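Local coordinates for putative transcriptional regulator, sugar-binding family (Arthrobacter aurescens, PDB 3NZE), which probably acts as a SorC-family transcriptional regulator that binds DNA and senses a carbohydrate, the latter through its putative sugar-binding domain, at residues 181-186 with 206-211. Sequence-based numbering, arbitrary orientation. Where two conformers were deposited one is given.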
loop_
_atom_site.group_PDB
_atom_site.type_symbol
_atom_site.label_atom_id
_atom_site.label_comp_id
_atom_site.label_asym_id
_atom_site.label_seq_id
_atom_site.Cartn_x
_atom_site.Cartn_y
_atom_site.Cartn_z
ATOM N N THR A 181 8.933 -10.156 17.223
ATOM C CA THR A 181 8.603 -9.998 18.630
ATOM C C THR A 181 8.514 -8.513 19.011
ATOM O O THR A 181 7.809 -8.148 19.950
ATOM C CB THR A 181 9.606 -10.750 19.529
ATOM O OG1 THR A 181 10.893 -10.120 19.463
ATOM C CG2 THR A 181 9.733 -12.200 19.070
HETATM N N MSE A 182 9.214 -7.666 18.259
HETATM C CA MSE A 182 9.185 -6.223 18.486
HETATM C C MSE A 182 7.826 -5.627 18.136
HETATM O O MSE A 182 7.296 -4.788 18.869
HETATM C CB MSE A 182 10.277 -5.525 17.671
HETATM C CG MSE A 182 11.699 -5.849 18.115
HETATM SE SE MSE A 182 12.030 -5.392 19.985
HETATM C CE MSE A 182 11.539 -7.079 20.829
ATOM N N LEU A 183 7.302 -6.009 16.987
ATOM C CA LEU A 183 6.000 -5.585 16.567
ATOM C C LEU A 183 4.941 -5.774 17.657
ATOM O O LEU A 183 4.262 -4.876 17.991
ATOM C CB LEU A 183 5.617 -6.319 15.293
ATOM C CG LEU A 183 5.850 -5.691 13.913
ATOM C CD1 LEU A 183 6.970 -4.801 13.953
ATOM C CD2 LEU A 183 6.063 -6.724 12.921
ATOM N N ALA A 184 4.804 -6.962 18.194
ATOM C CA ALA A 184 3.879 -7.211 19.292
ATOM C C ALA A 184 4.175 -6.287 20.483
ATOM O O ALA A 184 3.262 -5.769 21.122
ATOM C CB ALA A 184 3.947 -8.676 19.714
ATOM N N ALA A 185 5.460 -6.084 20.759
ATOM C CA ALA A 185 5.904 -5.240 21.867
ATOM C C ALA A 185 5.336 -3.826 21.775
ATOM O O ALA A 185 5.087 -3.182 22.791
ATOM C CB ALA A 185 7.429 -5.194 21.917
ATOM N N ASP A 186 5.127 -3.350 20.552
ATOM C CA ASP A 186 4.667 -1.983 20.329
ATOM C C ASP A 186 3.210 -1.898 19.859
ATOM O O ASP A 186 2.789 -0.864 19.343
ATOM C CB ASP A 186 5.577 -1.286 19.313
ATOM C CG ASP A 186 7.004 -1.135 19.806
ATOM O OD1 ASP A 186 7.937 -1.262 18.986
ATOM O OD2 ASP A 186 7.194 -0.888 21.013
ATOM N N ILE A 206 8.045 3.668 17.155
ATOM C CA ILE A 206 8.112 2.280 16.724
ATOM C C ILE A 206 9.512 1.992 16.201
ATOM O O ILE A 206 9.928 2.523 15.180
ATOM C CB ILE A 206 7.057 1.950 15.644
ATOM C CG1 ILE A 206 5.644 2.127 16.209
ATOM C CG2 ILE A 206 7.255 0.532 15.107
ATOM C CD1 ILE A 206 4.554 1.828 15.197
ATOM N N THR A 207 10.243 1.176 16.948
ATOM C CA THR A 207 11.628 0.876 16.654
ATOM C C THR A 207 11.854 0.450 15.196
ATOM O O THR A 207 12.778 0.929 14.537
ATOM C CB THR A 207 12.122 -0.219 17.622
ATOM O OG1 THR A 207 12.656 0.410 18.792
ATOM C CG2 THR A 207 13.175 -1.085 16.976
ATOM N N LEU A 208 11.005 -0.438 14.695
ATOM C CA LEU A 208 11.161 -0.945 13.327
ATOM C C LEU A 208 11.095 0.149 12.259
ATOM O O LEU A 208 11.700 0.018 11.196
ATOM C CB LEU A 208 10.135 -2.046 13.029
ATOM C CG LEU A 208 10.632 -3.442 13.407
ATOM C CD1 LEU A 208 9.531 -4.470 13.274
ATOM C CD2 LEU A 208 11.834 -3.822 12.546
ATOM N N ASN A 209 10.377 1.233 12.540
ATOM C CA ASN A 209 10.246 2.297 11.549
ATOM C C ASN A 209 11.553 3.027 11.225
ATOM O O ASN A 209 11.660 3.662 10.174
ATOM C CB ASN A 209 9.118 3.273 11.901
ATOM C CG ASN A 209 7.751 2.706 11.580
ATOM O OD1 ASN A 209 7.638 1.750 10.819
ATOM N ND2 ASN A 209 6.699 3.292 12.166
ATOM N N GLU A 210 12.550 2.925 12.106
ATOM C CA GLU A 210 13.844 3.531 11.800
ATOM C C GLU A 210 14.610 2.737 10.752
ATOM O O GLU A 210 15.657 3.187 10.259
ATOM C CB GLU A 210 14.684 3.680 13.058
ATOM C CG GLU A 210 14.053 4.601 14.076
ATOM C CD GLU A 210 14.966 4.844 15.233
ATOM O OE1 GLU A 210 15.777 3.943 15.534
ATOM O OE2 GLU A 210 14.876 5.932 15.837
ATOM N N ARG A 211 14.082 1.571 10.393
ATOM C CA ARG A 211 14.699 0.707 9.391
ATOM C C ARG A 211 13.890 0.654 8.090
ATOM O O ARG A 211 14.257 -0.042 7.135
ATOM C CB ARG A 211 14.881 -0.699 9.965
ATOM C CG ARG A 211 15.972 -0.770 11.034
ATOM C CD ARG A 211 15.783 -1.966 11.935
ATOM N NE ARG A 211 15.693 -3.209 11.180
ATOM C CZ ARG A 211 15.379 -4.386 11.713
ATOM N NH1 ARG A 211 15.106 -4.480 13.012
ATOM N NH2 ARG A 211 15.322 -5.464 10.945
HETATM O O HOH W 1 9.376 -2.059 16.559
HETATM O O HOH W 2 9.240 0.864 19.451
#
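Asp186 OD1 meets the backbone of 206-211 through two waters. The sound bridge is the water that donates to Asp186 OD1 at 2.9 Å and accepts from Leu208 N at 3.0 Å. A second water accepts from Thr207 N at 2.7 Å, but it sits only 2.5 Å from Asp186 OD1, too short to trust in detail. The motif is a helix end facing a 3-10 turn: helix 177-185 stops just before Asp186, and residues 207-210 form a short 3-10 segment in the loop that follows strand 195-198 in the putative sugar-binding domain. Thr207 N and Leu208 N open that turn, and the carboxylate meets them through water instead of directly, with Asp186 OD1 still 3.9 Å from Thr207 N. In Asp186, CG is turned away from the residue's own carbonyl carbon (chi1 -64°), which carries OD1 toward the start of the turn. The carboxylate's negative charge probably suits the N-H groups that begin it. Ile206 lies alongside, its CG2 4.3 Å from Asp186 OD1.

Deeper in, Leu183 and Leu208 bring their branches together at about a right angle. Their CD1 atoms are modelled too close to be trusted, so the exact fit is doubtful, but Leu183 CG lies 3.9 Å from Leu208 CD1, Leu175 touches both side chains and Val188 meets Leu183. Replacing Leu183 with an alanine would probably open a gap beside Leu208 and cost this buried apolar link between helix and turn. Phe125 also touches Leu208, and Arg211 forms a salt bridge to Asp179 of helix 177-185. The guanidinium of Arg211 turns one face to Leu208, whose CD2 lies 3.4 Å above its plane, nearer the edge of the group than its centre.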